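Local coordinates for protein 3-hydroxyacyl-CoA dehydrogenase (Burkholderia thailandensis, PDB 4XGN) that binds NAD and probably uses it to oxidise 3-hydroxyacyl-CoA to 3-oxoacyl-CoA, as a short-chain dehydrogenase with a Rossmann-type fold, at residues L234-Q237 with I238-P242; L225-P228 with A229-A232. All coordinates share one frame; numbering follows the deposited sequence.

Contact 1: L234-Q237 with I238-P242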
ATOM      1  N   LEU A 234       0.119  10.948  19.171  1.00 12.58           N
ATOM      2  CA  LEU A 234       0.692   9.859  18.413  1.00 11.94           C
ATOM      3  C   LEU A 234       2.210   9.917  18.398  1.00 11.84           C
ATOM      4  O   LEU A 234       2.884   8.889  18.459  1.00 11.67           O
ATOM      5  CB  LEU A 234       0.138   9.830  16.982  1.00 11.65           C
ATOM      6  CG  LEU A 234       0.570   8.654  16.090  1.00 11.33           C
ATOM      7  CD1 LEU A 234       0.317   7.312  16.714  1.00 11.48           C
ATOM      8  CD2 LEU A 234      -0.089   8.823  14.737  1.00 11.15           C
ATOM      9  N   VAL A 235       2.776  11.116  18.331  1.00 11.90           N
ATOM     10  CA  VAL A 235       4.234  11.229  18.442  1.00 12.01           C
ATOM     11  C   VAL A 235       4.706  10.572  19.777  1.00 12.66           C
ATOM     12  O   VAL A 235       5.698   9.841  19.818  1.00 12.50           O
ATOM     13  CB  VAL A 235       4.717  12.720  18.390  1.00 12.16           C
ATOM     14  CG1 VAL A 235       6.205  12.844  18.717  1.00 12.29           C
ATOM     15  CG2 VAL A 235       4.448  13.343  17.040  1.00 11.96           C
ATOM     16  N   ARG A 236       4.054  10.922  20.877  1.00 13.31           N
ATOM     17  CA  ARG A 236       4.450  10.350  22.185  1.00 14.50           C
ATOM     18  C   ARG A 236       4.364   8.834  22.184  1.00 13.99           C
ATOM     19  O   ARG A 236       5.246   8.155  22.669  1.00 13.93           O
ATOM     20  CB  ARG A 236       3.557  10.938  23.272  1.00 16.07           C
ATOM     21  CG  ARG A 236       3.739  10.288  24.622  1.00 18.08           C
ATOM     22  CD  ARG A 236       3.138  11.072  25.763  1.00 20.27           C
ATOM     23  NE  ARG A 236       3.618  10.461  26.994  1.00 22.84           N
ATOM     24  CZ  ARG A 236       3.477  10.989  28.207  1.00 25.79           C
ATOM     25  NH1 ARG A 236       2.765  12.097  28.387  1.00 26.77           N
ATOM     26  NH2 ARG A 236       4.010  10.375  29.257  1.00 27.59           N
ATOM     27  N   GLN A 237       3.315   8.283  21.576  1.00 13.40           N
ATOM     28  CA  GLN A 237       3.182   6.801  21.499  1.00 13.17           C
ATOM     29  C   GLN A 237       4.359   6.190  20.740  1.00 12.92           C
ATOM     30  O   GLN A 237       4.891   5.159  21.125  1.00 12.61           O
ATOM     31  CB  GLN A 237       1.842   6.397  20.902  1.00 13.10           C
ATOM     32  CG  GLN A 237       1.742   4.927  20.480  1.00 13.13           C
ATOM     33  CD  GLN A 237       1.737   3.913  21.617  1.00 13.88           C
ATOM     34  OE1 GLN A 237       1.911   2.705  21.362  1.00 14.06           O
ATOM     35  NE2 GLN A 237       1.578   4.373  22.864  1.00 14.69           N
ATOM     36  N   ILE A 238       4.739   6.808  19.620  1.00 12.72           N
ATOM     37  CA  ILE A 238       5.882   6.356  18.886  1.00 12.91           C
ATOM     38  C   ILE A 238       7.165   6.398  19.709  1.00 13.57           C
ATOM     39  O   ILE A 238       7.931   5.437  19.712  1.00 13.49           O
ATOM     40  CB  ILE A 238       6.061   7.129  17.569  1.00 12.63           C
ATOM     41  CG1 ILE A 238       4.915   6.810  16.610  1.00 12.52           C
ATOM     42  CG2 ILE A 238       7.477   6.863  17.000  1.00 12.67           C
ATOM     43  CD1 ILE A 238       4.758   7.793  15.464  1.00 12.41           C
ATOM     44  N   PHE A 239       7.408   7.501  20.427  1.00 14.22           N
ATOM     45  CA  PHE A 239       8.531   7.533  21.354  1.00 15.22           C
ATOM     46  C   PHE A 239       8.486   6.450  22.404  1.00 15.38           C
ATOM     47  O   PHE A 239       9.505   5.845  22.643  1.00 15.43           O
ATOM     48  CB  PHE A 239       8.671   8.924  22.017  1.00 15.95           C
ATOM     49  CG  PHE A 239       9.140  10.032  21.090  1.00 16.79           C
ATOM     50  CD1 PHE A 239      10.052   9.806  20.087  1.00 17.49           C
ATOM     51  CD2 PHE A 239       8.708  11.340  21.304  1.00 17.82           C
ATOM     52  CE1 PHE A 239      10.481  10.853  19.260  1.00 18.17           C
ATOM     53  CE2 PHE A 239       9.135  12.391  20.504  1.00 18.39           C
ATOM     54  CZ  PHE A 239      10.009  12.142  19.470  1.00 18.22           C
ATOM     55  N   GLU A 240       7.313   6.162  22.965  1.00 15.33           N
ATOM     56  CA  GLU A 240       7.192   5.211  24.069  1.00 16.48           C
ATOM     57  C   GLU A 240       6.998   3.755  23.667  1.00 15.98           C
ATOM     58  O   GLU A 240       6.940   2.911  24.553  1.00 17.42           O
ATOM     59  CB  GLU A 240       6.089   5.673  25.027  1.00 17.65           C
ATOM     60  CG  GLU A 240       6.415   7.050  25.632  1.00 18.91           C
ATOM     61  CD  GLU A 240       5.383   7.590  26.616  1.00 20.60           C
ATOM     62  OE1 GLU A 240       4.187   7.220  26.558  1.00 21.71           O
ATOM     63  OE2 GLU A 240       5.765   8.426  27.452  1.00 22.97           O
ATOM     64  N   ASN A 241       6.853   3.449  22.382  1.00 14.67           N
ATOM     65  CA  ASN A 241       6.607   2.063  21.971  1.00 14.23           C
ATOM     66  C   ASN A 241       7.808   1.502  21.235  1.00 14.10           C
ATOM     67  O   ASN A 241       8.026   1.808  20.065  1.00 13.79           O
ATOM     68  CB  ASN A 241       5.331   1.942  21.158  1.00 13.38           C
ATOM     69  CG  ASN A 241       4.873   0.507  21.006  1.00 13.07           C
ATOM     70  OD1 ASN A 241       5.686  -0.428  20.935  1.00 12.87           O
ATOM     71  ND2 ASN A 241       3.555   0.323  20.974  1.00 12.60           N
ATOM     72  N   PRO A 242       8.587   0.646  21.902  1.00 14.80           N
ATOM     73  CA  PRO A 242       9.804   0.139  21.278  1.00 14.92           C
ATOM     74  C   PRO A 242       9.626  -0.660  20.017  1.00 14.55           C
ATOM     75  O   PRO A 242      10.605  -0.843  19.298  1.00 14.65           O
ATOM     76  CB  PRO A 242      10.401  -0.732  22.377  1.00 15.79           C
ATOM     77  CG  PRO A 242       9.854  -0.154  23.602  1.00 16.22           C
ATOM     78  CD  PRO A 242       8.440   0.072  23.251  1.00 15.65           C
TER

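Contact 2: L225-P228 with A229-A232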
ATOM      1  N   LEU A 225     -11.866  18.816  11.943  1.00 15.86           N
ATOM      2  CA  LEU A 225     -10.412  18.883  11.766  1.00 15.74           C
ATOM      3  C   LEU A 225      -9.699  18.313  12.984  1.00 15.21           C
ATOM      4  O   LEU A 225     -10.197  18.405  14.108  1.00 15.56           O
ATOM      5  CB  LEU A 225      -9.956  20.342  11.600  1.00 16.44           C
ATOM      6  CG  LEU A 225     -10.574  21.113  10.424  1.00 17.23           C
ATOM      7  CD1 LEU A 225      -9.916  22.490  10.226  1.00 17.89           C
ATOM      8  CD2 LEU A 225     -10.554  20.328   9.138  1.00 17.41           C
ATOM      9  N   GLY A 226      -8.524  17.745  12.760  1.00 14.52           N
ATOM     10  CA  GLY A 226      -7.697  17.222  13.817  1.00 14.22           C
ATOM     11  C   GLY A 226      -7.156  18.374  14.680  1.00 14.63           C
ATOM     12  O   GLY A 226      -6.953  19.486  14.179  1.00 14.54           O
ATOM     13  N   LYS A 227      -6.927  18.082  15.951  1.00 14.94           N
ATOM     14  CA  LYS A 227      -6.255  19.044  16.835  1.00 15.73           C
ATOM     15  C   LYS A 227      -4.749  18.741  16.867  1.00 14.67           C
ATOM     16  O   LYS A 227      -4.349  17.581  16.914  1.00 14.20           O
ATOM     17  CB  LYS A 227      -6.831  18.918  18.242  1.00 17.31           C
ATOM     18  CG  LYS A 227      -8.288  19.311  18.327  1.00 19.34           C
ATOM     19  CD  LYS A 227      -8.834  18.908  19.659  1.00 22.01           C
ATOM     20  CE  LYS A 227     -10.306  19.267  19.793  1.00 23.93           C
ATOM     21  NZ  LYS A 227     -10.935  18.124  20.447  1.00 25.46           N
ATOM     22  N   PRO A 228      -3.887  19.781  16.944  1.00 14.42           N
ATOM     23  CA  PRO A 228      -2.441  19.506  17.099  1.00 14.02           C
ATOM     24  C   PRO A 228      -2.103  18.539  18.257  1.00 14.15           C
ATOM     25  O   PRO A 228      -1.191  17.727  18.129  1.00 14.10           O
ATOM     26  CB  PRO A 228      -1.846  20.915  17.321  1.00 14.25           C
ATOM     27  CG  PRO A 228      -2.764  21.768  16.545  1.00 14.30           C
ATOM     28  CD  PRO A 228      -4.149  21.211  16.716  1.00 14.57           C
ATOM     29  N   ALA A 229      -2.849  18.597  19.356  1.00 14.52           N
ATOM     30  CA  ALA A 229      -2.635  17.688  20.465  1.00 14.87           C
ATOM     31  C   ALA A 229      -2.765  16.228  20.081  1.00 14.53           C
ATOM     32  O   ALA A 229      -2.143  15.343  20.704  1.00 14.56           O
ATOM     33  CB  ALA A 229      -3.578  18.011  21.625  1.00 15.37           C
ATOM     34  N   GLU A 230      -3.626  15.951  19.116  1.00 14.38           N
ATOM     35  CA  GLU A 230      -3.880  14.568  18.706  1.00 13.92           C
ATOM     36  C   GLU A 230      -2.734  14.029  17.868  1.00 13.14           C
ATOM     37  O   GLU A 230      -2.424  12.832  17.927  1.00 12.71           O
ATOM     38  CB  GLU A 230      -5.213  14.492  17.983  1.00 14.43           C
ATOM     39  CG  GLU A 230      -6.343  14.799  18.959  1.00 15.45           C
ATOM     40  CD  GLU A 230      -7.685  15.120  18.340  1.00 16.18           C
ATOM     41  OE1 GLU A 230      -7.799  15.653  17.210  1.00 15.69           O
ATOM     42  OE2 GLU A 230      -8.691  14.853  19.059  1.00 18.28           O
ATOM     43  N   TYR A 231      -2.133  14.892  17.048  1.00 12.24           N
ATOM     44  CA  TYR A 231      -0.902  14.568  16.403  1.00 11.80           C
ATOM     45  C   TYR A 231       0.191  14.281  17.423  1.00 11.99           C
ATOM     46  O   TYR A 231       0.914  13.284  17.378  1.00 11.45           O
ATOM     47  CB  TYR A 231      -0.489  15.703  15.435  1.00 11.50           C
ATOM     48  CG  TYR A 231       0.891  15.498  14.837  1.00 11.36           C
ATOM     49  CD1 TYR A 231       2.000  15.966  15.472  1.00 11.44           C
ATOM     50  CD2 TYR A 231       1.078  14.833  13.610  1.00 10.92           C
ATOM     51  CE1 TYR A 231       3.259  15.753  14.946  1.00 11.38           C
ATOM     52  CE2 TYR A 231       2.337  14.636  13.070  1.00 10.79           C
ATOM     53  CZ  TYR A 231       3.435  15.099  13.759  1.00 11.06           C
ATOM     54  OH  TYR A 231       4.718  14.928  13.271  1.00 11.04           O
ATOM     55  N   ALA A 232       0.288  15.193  18.392  1.00 12.33           N
ATOM     56  CA  ALA A 232       1.279  15.070  19.397  1.00 12.81           C
ATOM     57  C   ALA A 232       1.140  13.825  20.255  1.00 13.02           C
ATOM     58  O   ALA A 232       2.141  13.235  20.595  1.00 12.73           O
ATOM     59  CB  ALA A 232       1.253  16.291  20.279  1.00 12.98           C
TER

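Contact 1: L234-Q237 with I238-P242
I238 sits one helical turn beyond L234: its N donates to L234 O at 3.0 Å, and its CD1 comes loosely against L234 CG at 4.3 Å. Both side chains also touch I194 of strand 189-196, so this flank of the helix faces the parallel sheet. F239 repeats the backbone bond, from its N to V235 O, and lays its ring alongside V235, where F239 CE2 meets V235 CG1 at 3.5 Å. The F239 ring also meets that of F16, their planes at about 45°.

E240 and R236 form a salt bridge over one turn. The arginine chain is extended from CG to NE and offers its side edge, R236 NE bonding to E240 OE2 at 3.0 Å. R236 NH2 reaches the same E240 OE2 at 3.2 Å. OE2 lies close to the guanidinium plane, but the carboxylate is turned 72° against that plane: NH2 uses the syn lone pair, whereas NE meets OE2 from above the carboxylate.

N241, the first residue to leave helical geometry, still reaches back to Q237. A bend at chi2 (69°) brings Q237 OE1 to N241 ND2, 2.9 Å away in a nearly straight bond, with the two amide planes almost perpendicular. ND2 also donates to E230 O of the second subunit, and Q237 packs on Q237 of that subunit. Side-chain pairs four residues apart run along any alpha-helix; its C-terminal end is marked here by N241, with I238 and F239 on the parallel sheet of the Rossmann-type fold and Q237 and N241 at the subunit interface.

Contact 2: L225-P228 with A229-A232
The N-terminus of helix 228-240 is capped here by one half of a capping box: K227 occupies the N-cap, and E230, three residues on, folds its carboxylate back to the K227 backbone. K227 N donates to E230 OE1 at 2.9 Å in a nearly straight bond that arrives from above the carboxylate plane. E230 CG is anti to its carbonyl carbon (chi1 -67°) and the chain runs extended beyond it, which carries OE1 back past K227 CB at 3.6 Å. In return E230 N donates to K227 O at 2.8 Å, and Y231 N adds a weak bond to the same oxygen. The other carboxylate oxygen, E230 OE2, forms a salt bridge with R224, while K227 NZ stays 4.2 Å from E230 OE2, beyond salt-bridge range.

P228, the first helical residue, has no N-H to offer, and its O takes the regular bond from A232 N at 2.9 Å. Y231 CB passes P228 O at 3.4 Å before its ring departs inward, its OH bonded to T151 OG1. Proline at the first helical position and a glutamate at the third are characteristic of capped helix N-termini.

In the fold
Contacts 1 and 2 occupy opposite ends of helix 228-240, with centres 15 Å apart; a single residue separates them in sequence, contact 2 starting the helix and contact 1 finishing it. The start lies nearer the cofactor: the side chain of Y231 is about 6 Å from the bound NAD, that of V235 about 10 Å. Across the subunit interface the end of the helix in one chain meets the start in the other, so contact 1 of one subunit faces contact 2 of the second. This pairing is consistent with an antiparallel association of the two helices, as in the tetramers of many short-chain dehydrogenases.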